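Local coordinates for protein O-methyltransferase, putative (Bacillus cereus, PDB 3DUW) that probably transfers methyl groups from S-adenosylmethionine to hydroxyl groups of its substrates, and here holds the product S-adenosyl-L-homocysteine, at residues I19-N32 / L68-L80. Numbering follows the deposited sequence.
With SAH (S-adenosyl-L-homocysteine), chain C.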
ATOM      1  N   ILE A  19       2.699   9.813 -12.820  1.00  8.21           N
ATOM      2  CA  ILE A  19       2.417   8.803 -13.834  1.00  8.47           C
ATOM      3  C   ILE A  19       2.492   9.376 -15.244  1.00  9.18           C
ATOM      4  O   ILE A  19       1.572  10.053 -15.701  1.00  9.98           O
ATOM      5  CB  ILE A  19       1.023   8.173 -13.598  1.00  8.85           C
ATOM      6  CG1 ILE A  19       0.933   7.649 -12.159  1.00  9.52           C
ATOM      7  CG2 ILE A  19       0.776   7.042 -14.593  1.00 10.83           C
ATOM      8  CD1 ILE A  19      -0.422   7.067 -11.787  1.00 10.92           C
ATOM      9  N   PRO A  20       3.602   9.110 -15.953  1.00 10.72           N
ATOM     10  CA  PRO A  20       3.769   9.616 -17.319  1.00 11.17           C
ATOM     11  C   PRO A  20       2.607   9.207 -18.219  1.00 11.11           C
ATOM     12  O   PRO A  20       2.023   8.131 -18.052  1.00 10.54           O
ATOM     13  CB  PRO A  20       5.088   8.988 -17.756  1.00 12.35           C
ATOM     14  CG  PRO A  20       5.857   8.910 -16.469  1.00 13.26           C
ATOM     15  CD  PRO A  20       4.813   8.401 -15.504  1.00 11.47           C
ATOM     16  N   LYS A  21       2.270  10.072 -19.170  1.00 12.22           N
ATOM     17  CA  LYS A  21       1.184   9.798 -20.102  1.00 14.06           C
ATOM     18  C   LYS A  21       1.424   8.450 -20.773  1.00 12.96           C
ATOM     19  O   LYS A  21       2.556   8.115 -21.129  1.00 14.11           O
ATOM     20  CB  LYS A  21       1.095  10.911 -21.152  1.00 16.23           C
ATOM     21  CG  LYS A  21       0.650  12.256 -20.589  1.00 19.89           C
ATOM     22  CD  LYS A  21      -0.788  12.201 -20.082  1.00 20.64           C
ATOM     23  CE  LYS A  21      -1.201  13.505 -19.417  1.00 21.80           C
ATOM     24  NZ  LYS A  21      -1.093  14.673 -20.335  1.00 23.19           N
ATOM     25  N   ASP A  22       0.354   7.676 -20.931  1.00 13.29           N
ATOM     26  CA  ASP A  22       0.441   6.353 -21.539  1.00 13.45           C
ATOM     27  C   ASP A  22      -0.691   6.183 -22.549  1.00 12.75           C
ATOM     28  O   ASP A  22      -1.817   5.861 -22.174  1.00 12.38           O
ATOM     29  CB  ASP A  22       0.325   5.280 -20.454  1.00 15.41           C
ATOM     30  CG  ASP A  22       0.647   3.894 -20.967  1.00 15.58           C
ATOM     31  OD1 ASP A  22       0.245   3.567 -22.102  1.00 18.32           O
ATOM     32  OD2 ASP A  22       1.295   3.122 -20.228  1.00 17.96           O
ATOM     33  N   SER A  23      -0.391   6.393 -23.826  1.00 13.40           N
ATOM     34  CA  SER A  23      -1.407   6.276 -24.866  1.00 13.61           C
ATOM     35  C   SER A  23      -2.030   4.885 -24.929  1.00 13.00           C
ATOM     36  O   SER A  23      -3.200   4.740 -25.284  1.00 13.36           O
ATOM     37  CB  SER A  23      -0.818   6.639 -26.231  1.00 15.44           C
ATOM     38  OG  SER A  23       0.193   5.728 -26.617  1.00 19.77           O
ATOM     39  N   THR A  24      -1.250   3.862 -24.596  1.00 12.32           N
ATOM     40  CA  THR A  24      -1.759   2.497 -24.614  1.00 12.40           C
ATOM     41  C   THR A  24      -2.889   2.325 -23.603  1.00 12.44           C
ATOM     42  O   THR A  24      -3.950   1.791 -23.932  1.00 12.16           O
ATOM     43  CB  THR A  24      -0.643   1.477 -24.307  1.00 12.55           C
ATOM     44  OG1 THR A  24       0.325   1.500 -25.365  1.00 15.87           O
ATOM     45  CG2 THR A  24      -1.217   0.072 -24.183  1.00 14.98           C
ATOM     46  N   LEU A  25      -2.669   2.779 -22.374  1.00 11.55           N
ATOM     47  CA  LEU A  25      -3.697   2.661 -21.350  1.00 11.35           C
ATOM     48  C   LEU A  25      -4.882   3.574 -21.631  1.00 12.20           C
ATOM     49  O   LEU A  25      -6.010   3.258 -21.260  1.00 12.44           O
ATOM     50  CB  LEU A  25      -3.113   2.945 -19.965  1.00 12.20           C
ATOM     51  CG  LEU A  25      -2.284   1.781 -19.415  1.00 12.74           C
ATOM     52  CD1 LEU A  25      -1.725   2.142 -18.047  1.00 14.95           C
ATOM     53  CD2 LEU A  25      -3.157   0.532 -19.320  1.00 14.87           C
ATOM     54  N   GLU A  26      -4.630   4.703 -22.287  1.00 12.54           N
ATOM     55  CA  GLU A  26      -5.709   5.619 -22.634  1.00 13.63           C
ATOM     56  C   GLU A  26      -6.633   4.907 -23.618  1.00 13.17           C
ATOM     57  O   GLU A  26      -7.854   4.995 -23.508  1.00 13.45           O
ATOM     58  CB  GLU A  26      -5.154   6.892 -23.276  1.00 15.05           C
ATOM     59  CG  GLU A  26      -4.617   7.915 -22.288  1.00 18.63           C
ATOM     60  CD  GLU A  26      -4.080   9.154 -22.974  1.00 20.07           C
ATOM     61  OE1 GLU A  26      -4.752   9.669 -23.895  1.00 23.21           O
ATOM     62  OE2 GLU A  26      -2.988   9.617 -22.588  1.00 24.04           O
ATOM     63  N   GLU A  27      -6.041   4.202 -24.579  1.00 12.88           N
ATOM     64  CA  GLU A  27      -6.825   3.467 -25.568  1.00 12.49           C
ATOM     65  C   GLU A  27      -7.653   2.397 -24.875  1.00 11.46           C
ATOM     66  O   GLU A  27      -8.823   2.201 -25.196  1.00 10.69           O
ATOM     67  CB  GLU A  27      -5.922   2.778 -26.591  1.00 14.77           C
ATOM     68  CG  GLU A  27      -5.231   3.682 -27.580  1.00 18.28           C
ATOM     69  CD  GLU A  27      -4.416   2.889 -28.581  1.00 19.18           C
ATOM     70  OE1 GLU A  27      -3.556   2.088 -28.150  1.00 23.05           O
ATOM     71  OE2 GLU A  27      -4.636   3.060 -29.796  1.00 21.16           O
ATOM     72  N   VAL A  28      -7.029   1.693 -23.934  1.00 10.26           N
ATOM     73  CA  VAL A  28      -7.713   0.634 -23.201  1.00  9.88           C
ATOM     74  C   VAL A  28      -9.001   1.153 -22.564  1.00  9.37           C
ATOM     75  O   VAL A  28     -10.065   0.558 -22.728  1.00  8.97           O
ATOM     76  CB  VAL A  28      -6.798   0.037 -22.100  1.00  9.20           C
ATOM     77  CG1 VAL A  28      -7.588  -0.908 -21.205  1.00 11.07           C
ATOM     78  CG2 VAL A  28      -5.636  -0.707 -22.743  1.00 10.91           C
ATOM     79  N   LEU A  29      -8.909   2.268 -21.846  1.00  9.67           N
ATOM     80  CA  LEU A  29     -10.085   2.831 -21.197  1.00  8.90           C
ATOM     81  C   LEU A  29     -11.118   3.334 -22.212  1.00  8.51           C
ATOM     82  O   LEU A  29     -12.322   3.230 -21.982  1.00 10.17           O
ATOM     83  CB  LEU A  29      -9.670   3.954 -20.238  1.00 10.20           C
ATOM     84  CG  LEU A  29      -8.832   3.494 -19.036  1.00 10.16           C
ATOM     85  CD1 LEU A  29      -8.321   4.708 -18.270  1.00 11.00           C
ATOM     86  CD2 LEU A  29      -9.669   2.589 -18.139  1.00 11.16           C
ATOM     87  N   GLN A  30     -10.649   3.874 -23.335  1.00  9.17           N
ATOM     88  CA  GLN A  30     -11.553   4.359 -24.375  1.00 10.15           C
ATOM     89  C   GLN A  30     -12.325   3.196 -24.992  1.00  8.98           C
ATOM     90  O   GLN A  30     -13.524   3.305 -25.251  1.00 10.55           O
ATOM     91  CB  GLN A  30     -10.777   5.089 -25.470  1.00 10.72           C
ATOM     92  CG  GLN A  30     -10.233   6.444 -25.052  1.00 12.81           C
ATOM     93  CD  GLN A  30      -9.276   7.024 -26.076  1.00 14.60           C
ATOM     94  OE1 GLN A  30      -8.790   8.147 -25.924  1.00 19.05           O
ATOM     95  NE2 GLN A  30      -8.995   6.259 -27.122  1.00 13.29           N
ATOM     96  N   VAL A  31     -11.634   2.086 -25.238  1.00  9.02           N
ATOM     97  CA  VAL A  31     -12.283   0.913 -25.810  1.00  9.32           C
ATOM     98  C   VAL A  31     -13.284   0.339 -24.806  1.00  9.82           C
ATOM     99  O   VAL A  31     -14.397  -0.023 -25.174  1.00  9.20           O
ATOM    100  CB  VAL A  31     -11.243  -0.161 -26.206  1.00  9.06           C
ATOM    101  CG1 VAL A  31     -11.942  -1.455 -26.606  1.00  9.52           C
ATOM    102  CG2 VAL A  31     -10.388   0.356 -27.358  1.00 10.29           C
ATOM    103  N   ASN A  32     -12.894   0.267 -23.535  1.00  9.57           N
ATOM    104  CA  ASN A  32     -13.802  -0.251 -22.514  1.00  9.48           C
ATOM    105  C   ASN A  32     -15.100   0.565 -22.510  1.00  9.28           C
ATOM    106  O   ASN A  32     -16.199   0.008 -22.482  1.00 10.95           O
ATOM    107  CB  ASN A  32     -13.154  -0.189 -21.121  1.00  8.85           C
ATOM    108  CG  ASN A  32     -12.069  -1.236 -20.925  1.00  8.98           C
ATOM    109  OD1 ASN A  32     -11.813  -2.061 -21.803  1.00  9.38           O
ATOM    110  ND2 ASN A  32     -11.427  -1.212 -19.755  1.00  9.26           N
ATOM    111  N   LEU A  68     -12.601  -7.543 -16.221  1.00  7.29           N
ATOM    112  CA  LEU A  68     -13.256  -6.408 -16.893  1.00  6.94           C
ATOM    113  C   LEU A  68     -12.625  -6.209 -18.277  1.00  7.53           C
ATOM    114  O   LEU A  68     -12.802  -7.025 -19.180  1.00  8.59           O
ATOM    115  CB  LEU A  68     -13.100  -5.114 -16.108  1.00  6.98           C
ATOM    116  CG  LEU A  68     -14.092  -3.999 -16.403  1.00  7.69           C
ATOM    117  CD1 LEU A  68     -15.517  -4.536 -16.368  1.00  8.64           C
ATOM    118  CD2 LEU A  68     -13.934  -2.880 -15.392  1.00  8.54           C
ATOM    119  N   GLY A  69     -11.867  -5.139 -18.443  1.00  7.70           N
ATOM    120  CA  GLY A  69     -11.247  -4.883 -19.721  1.00  7.71           C
ATOM    121  C   GLY A  69      -9.736  -5.089 -19.698  1.00  7.26           C
ATOM    122  O   GLY A  69      -9.043  -4.798 -20.665  1.00  8.15           O
ATOM    123  N   GLY A  70      -9.218  -5.592 -18.581  1.00  7.62           N
ATOM    124  CA  GLY A  70      -7.793  -5.853 -18.455  1.00  7.32           C
ATOM    125  C   GLY A  70      -6.940  -4.658 -18.045  1.00  6.22           C
ATOM    126  O   GLY A  70      -5.710  -4.707 -18.145  1.00  7.08           O
ATOM    127  N   TYR A  71      -7.577  -3.584 -17.583  1.00  7.23           N
ATOM    128  CA  TYR A  71      -6.827  -2.409 -17.152  1.00  7.04           C
ATOM    129  C   TYR A  71      -5.904  -2.754 -15.974  1.00  6.63           C
ATOM    130  O   TYR A  71      -4.698  -2.528 -16.046  1.00  7.13           O
ATOM    131  CB  TYR A  71      -7.790  -1.280 -16.775  1.00  7.39           C
ATOM    132  CG  TYR A  71      -7.102   0.031 -16.466  1.00  7.23           C
ATOM    133  CD1 TYR A  71      -6.603   0.845 -17.483  1.00  7.38           C
ATOM    134  CD2 TYR A  71      -6.938   0.450 -15.148  1.00  7.44           C
ATOM    135  CE1 TYR A  71      -5.958   2.046 -17.193  1.00  7.98           C
ATOM    136  CE2 TYR A  71      -6.295   1.644 -14.847  1.00  7.73           C
ATOM    137  CZ  TYR A  71      -5.808   2.436 -15.870  1.00  7.83           C
ATOM    138  OH  TYR A  71      -5.157   3.607 -15.554  1.00  9.14           O
ATOM    139  N   SER A  72      -6.453  -3.310 -14.898  1.00  6.62           N
ATOM    140  CA  SER A  72      -5.615  -3.683 -13.759  1.00  6.76           C
ATOM    141  C   SER A  72      -4.623  -4.761 -14.178  1.00  6.79           C
ATOM    142  O   SER A  72      -3.484  -4.784 -13.715  1.00  7.35           O
ATOM    143  CB  SER A  72      -6.464  -4.227 -12.612  1.00  6.67           C
ATOM    144  OG  SER A  72      -7.255  -5.320 -13.050  1.00  7.62           O
ATOM    145  N   THR A  73      -5.073  -5.657 -15.052  1.00  7.20           N
ATOM    146  CA  THR A  73      -4.247  -6.758 -15.528  1.00  7.04           C
ATOM    147  C   THR A  73      -2.959  -6.253 -16.163  1.00  6.97           C
ATOM    148  O   THR A  73      -1.887  -6.818 -15.949  1.00  7.54           O
ATOM    149  CB  THR A  73      -5.010  -7.587 -16.567  1.00  7.64           C
ATOM    150  OG1 THR A  73      -6.395  -7.647 -16.203  1.00  7.36           O
ATOM    151  CG2 THR A  73      -4.449  -8.996 -16.634  1.00  8.03           C
ATOM    152  N   ILE A  74      -3.071  -5.196 -16.960  1.00  7.71           N
ATOM    153  CA  ILE A  74      -1.906  -4.616 -17.617  1.00  8.59           C
ATOM    154  C   ILE A  74      -0.940  -4.024 -16.584  1.00  7.88           C
ATOM    155  O   ILE A  74       0.275  -4.210 -16.679  1.00  8.32           O
ATOM    156  CB  ILE A  74      -2.350  -3.550 -18.641  1.00  7.72           C
ATOM    157  CG1 ILE A  74      -3.027  -4.251 -19.824  1.00  9.99           C
ATOM    158  CG2 ILE A  74      -1.158  -2.727 -19.105  1.00  9.95           C
ATOM    159  CD1 ILE A  74      -3.790  -3.326 -20.747  1.00 11.45           C
ATOM    160  N   TRP A  75      -1.475  -3.321 -15.587  1.00  8.60           N
ATOM    161  CA  TRP A  75      -0.623  -2.758 -14.546  1.00  8.23           C
ATOM    162  C   TRP A  75       0.119  -3.880 -13.823  1.00  8.80           C
ATOM    163  O   TRP A  75       1.316  -3.773 -13.556  1.00  8.84           O
ATOM    164  CB  TRP A  75      -1.446  -1.971 -13.522  1.00  8.17           C
ATOM    165  CG  TRP A  75      -1.843  -0.589 -13.953  1.00  7.77           C
ATOM    166  CD1 TRP A  75      -3.085  -0.175 -14.340  1.00  8.29           C
ATOM    167  CD2 TRP A  75      -1.006   0.576 -13.983  1.00  8.33           C
ATOM    168  NE1 TRP A  75      -3.075   1.176 -14.601  1.00  9.89           N
ATOM    169  CE2 TRP A  75      -1.811   1.662 -14.390  1.00  8.63           C
ATOM    170  CE3 TRP A  75       0.348   0.809 -13.701  1.00  8.32           C
ATOM    171  CZ2 TRP A  75      -1.310   2.962 -14.524  1.00 10.27           C
ATOM    172  CZ3 TRP A  75       0.848   2.104 -13.833  1.00  9.37           C
ATOM    173  CH2 TRP A  75       0.016   3.160 -14.242  1.00  9.96           C
ATOM    174  N   LEU A  76      -0.597  -4.953 -13.502  1.00  8.62           N
ATOM    175  CA  LEU A  76       0.001  -6.091 -12.812  1.00  9.15           C
ATOM    176  C   LEU A  76       1.070  -6.768 -13.665  1.00  8.74           C
ATOM    177  O   LEU A  76       2.177  -7.036 -13.196  1.00 10.12           O
ATOM    178  CB  LEU A  76      -1.079  -7.113 -12.443  1.00  8.75           C
ATOM    179  CG  LEU A  76      -2.069  -6.698 -11.349  1.00  8.70           C
ATOM    180  CD1 LEU A  76      -3.247  -7.652 -11.327  1.00 10.29           C
ATOM    181  CD2 LEU A  76      -1.365  -6.692 -10.001  1.00  9.64           C
ATOM    182  N   ALA A  77       0.736  -7.034 -14.922  1.00  8.91           N
ATOM    183  CA  ALA A  77       1.670  -7.693 -15.826  1.00  9.73           C
ATOM    184  C   ALA A  77       2.939  -6.873 -16.032  1.00 11.36           C
ATOM    185  O   ALA A  77       4.030  -7.426 -16.163  1.00 12.52           O
ATOM    186  CB  ALA A  77       0.999  -7.960 -17.162  1.00 10.72           C
ATOM    187  N   ARG A  78       2.803  -5.554 -16.054  1.00 11.08           N
ATOM    188  CA  ARG A  78       3.962  -4.699 -16.251  1.00 12.25           C
ATOM    189  C   ARG A  78       4.903  -4.698 -15.053  1.00 12.76           C
ATOM    190  O   ARG A  78       6.010  -4.164 -15.130  1.00 14.54           O
ATOM    191  CB  ARG A  78       3.511  -3.281 -16.589  1.00 11.91           C
ATOM    192  CG  ARG A  78       2.977  -3.155 -18.001  1.00 14.08           C
ATOM    193  CD  ARG A  78       2.474  -1.760 -18.286  1.00 13.66           C
ATOM    194  NE  ARG A  78       2.203  -1.578 -19.706  1.00 13.31           N
ATOM    195  CZ  ARG A  78       1.718  -0.460 -20.234  1.00 14.54           C
ATOM    196  NH1 ARG A  78       1.447   0.576 -19.457  1.00 15.33           N
ATOM    197  NH2 ARG A  78       1.511  -0.378 -21.541  1.00 15.64           N
ATOM    198  N   GLY A  79       4.466  -5.302 -13.952  1.00 12.50           N
ATOM    199  CA  GLY A  79       5.306  -5.373 -12.771  1.00 13.24           C
ATOM    200  C   GLY A  79       6.184  -6.616 -12.777  1.00 12.99           C
ATOM    201  O   GLY A  79       7.084  -6.754 -11.945  1.00 12.91           O
ATOM    202  N   LEU A  80       5.919  -7.523 -13.717  1.00 14.64           N
ATOM    203  CA  LEU A  80       6.683  -8.766 -13.851  1.00 15.24           C
ATOM    204  C   LEU A  80       7.998  -8.533 -14.597  1.00 16.26           C
ATOM    205  O   LEU A  80       8.171  -7.502 -15.251  1.00 17.38           O
ATOM    206  CB  LEU A  80       5.859  -9.808 -14.611  1.00 15.39           C
ATOM    207  CG  LEU A  80       4.494 -10.195 -14.036  1.00 15.47           C
ATOM    208  CD1 LEU A  80       3.741 -11.030 -15.057  1.00 17.32           C
ATOM    209  CD2 LEU A  80       4.668 -10.959 -12.733  1.00 16.77           C
TER
HETATM  210  N   SAH C 224      -9.960  -5.420 -11.664  1.00 11.93           N
HETATM  211  CA  SAH C 224     -10.441  -4.909 -13.000  1.00 10.12           C
HETATM  212  CB  SAH C 224     -11.916  -4.682 -12.976  1.00  9.75           C
HETATM  213  CG  SAH C 224     -12.809  -5.868 -12.700  1.00  8.77           C
HETATM  214  SD  SAH C 224     -14.530  -5.267 -12.419  1.00  8.66           S
HETATM  215  C   SAH C 224      -9.742  -3.533 -13.264  1.00  9.76           C
HETATM  216  O   SAH C 224      -9.017  -3.060 -12.383  1.00  9.82           O
HETATM  217  OXT SAH C 224      -9.966  -2.981 -14.399  1.00 12.97           O
HETATM  218  C5' SAH C 224     -15.246  -6.733 -11.795  1.00  9.29           C
HETATM  219  C4' SAH C 224     -15.275  -7.894 -12.903  1.00  8.72           C
HETATM  220  O4' SAH C 224     -15.868  -8.963 -12.169  1.00  9.36           O
HETATM  221  C3' SAH C 224     -16.221  -7.690 -14.078  1.00  8.29           C
HETATM  222  O3' SAH C 224     -15.534  -7.733 -15.332  1.00  8.39           O
HETATM  223  C2' SAH C 224     -17.275  -8.851 -13.878  1.00  9.79           C
HETATM  224  O2' SAH C 224     -17.833  -9.311 -15.100  1.00  8.87           O
HETATM  225  C1' SAH C 224     -16.459  -9.888 -13.132  1.00  8.67           C
HETATM  226  N9  SAH C 224     -17.134 -10.839 -12.470  1.00  9.34           N
HETATM  227  C8  SAH C 224     -18.311 -10.825 -11.741  1.00 10.28           C
HETATM  228  N7  SAH C 224     -18.659 -11.965 -11.232  1.00  9.37           N
HETATM  229  C5  SAH C 224     -17.634 -12.856 -11.638  1.00 10.11           C
HETATM  230  C6  SAH C 224     -17.449 -14.264 -11.388  1.00  9.79           C
HETATM  231  N6  SAH C 224     -18.295 -15.013 -10.668  1.00 12.54           N
HETATM  232  N1  SAH C 224     -16.320 -14.808 -11.946  1.00 11.81           N
HETATM  233  C2  SAH C 224     -15.429 -14.086 -12.687  1.00 10.36           C
HETATM  234  N3  SAH C 224     -15.572 -12.739 -12.949  1.00 11.06           N
HETATM  235  C4  SAH C 224     -16.694 -12.191 -12.395  1.00  8.92           C
HETATM  236  O   HOH W   1       2.439   1.985 -22.820  1.00 20.85           O
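Helix 23-32 runs alongside helix 71-77, nearly antiparallel at 158° and 10.9 Å between axes, which brings V28 opposite Y71 and N32 opposite G69. L25 is the central plug, and its two methyls part company: CD1 packs against the benzo side of the W75 indole, 3.6 Å from CZ2, while CD2 lodges between Y71 CE1 and I74 CG2. On the Y71 ring L29 presses down from above, CD2 standing 4.0 Å from the centroid in a CH-pi contact. Because CG of Y71 is anti to the backbone N (chi1 -173°), the ring swings towards helix 23-32, where V28 CG1 meets its edge; V28 CG2 goes instead to I74 CD1. I19, at the start of the link into helix 23-32, puts CG2 against the edge of W75.

This is the Rossmann-like methyltransferase fold: the turn after strand 61-65 and the first residues of helix 71-77 meet the bound S-adenosyl-L-homocysteine. S72 OG accepts from the ligand's amino N at 3.0 Å. L68 CB packs on the ligand's CB. The CB of S72 points away from helix 23-32, and the same short helix thus serves the ligand with one side and helix 23-32 with another.

At the far end R78 stretches out to D22, with NH1 to OD2 at 2.7 Å in a salt bridge whose two flat groups are only 16° from coplanar. OD1 of the same carboxylate caps the helix, taking L25 N from above its plane, and accepts from a water that R78 NH2 weakly donates to. The guanidinium also lies over I74 CG2.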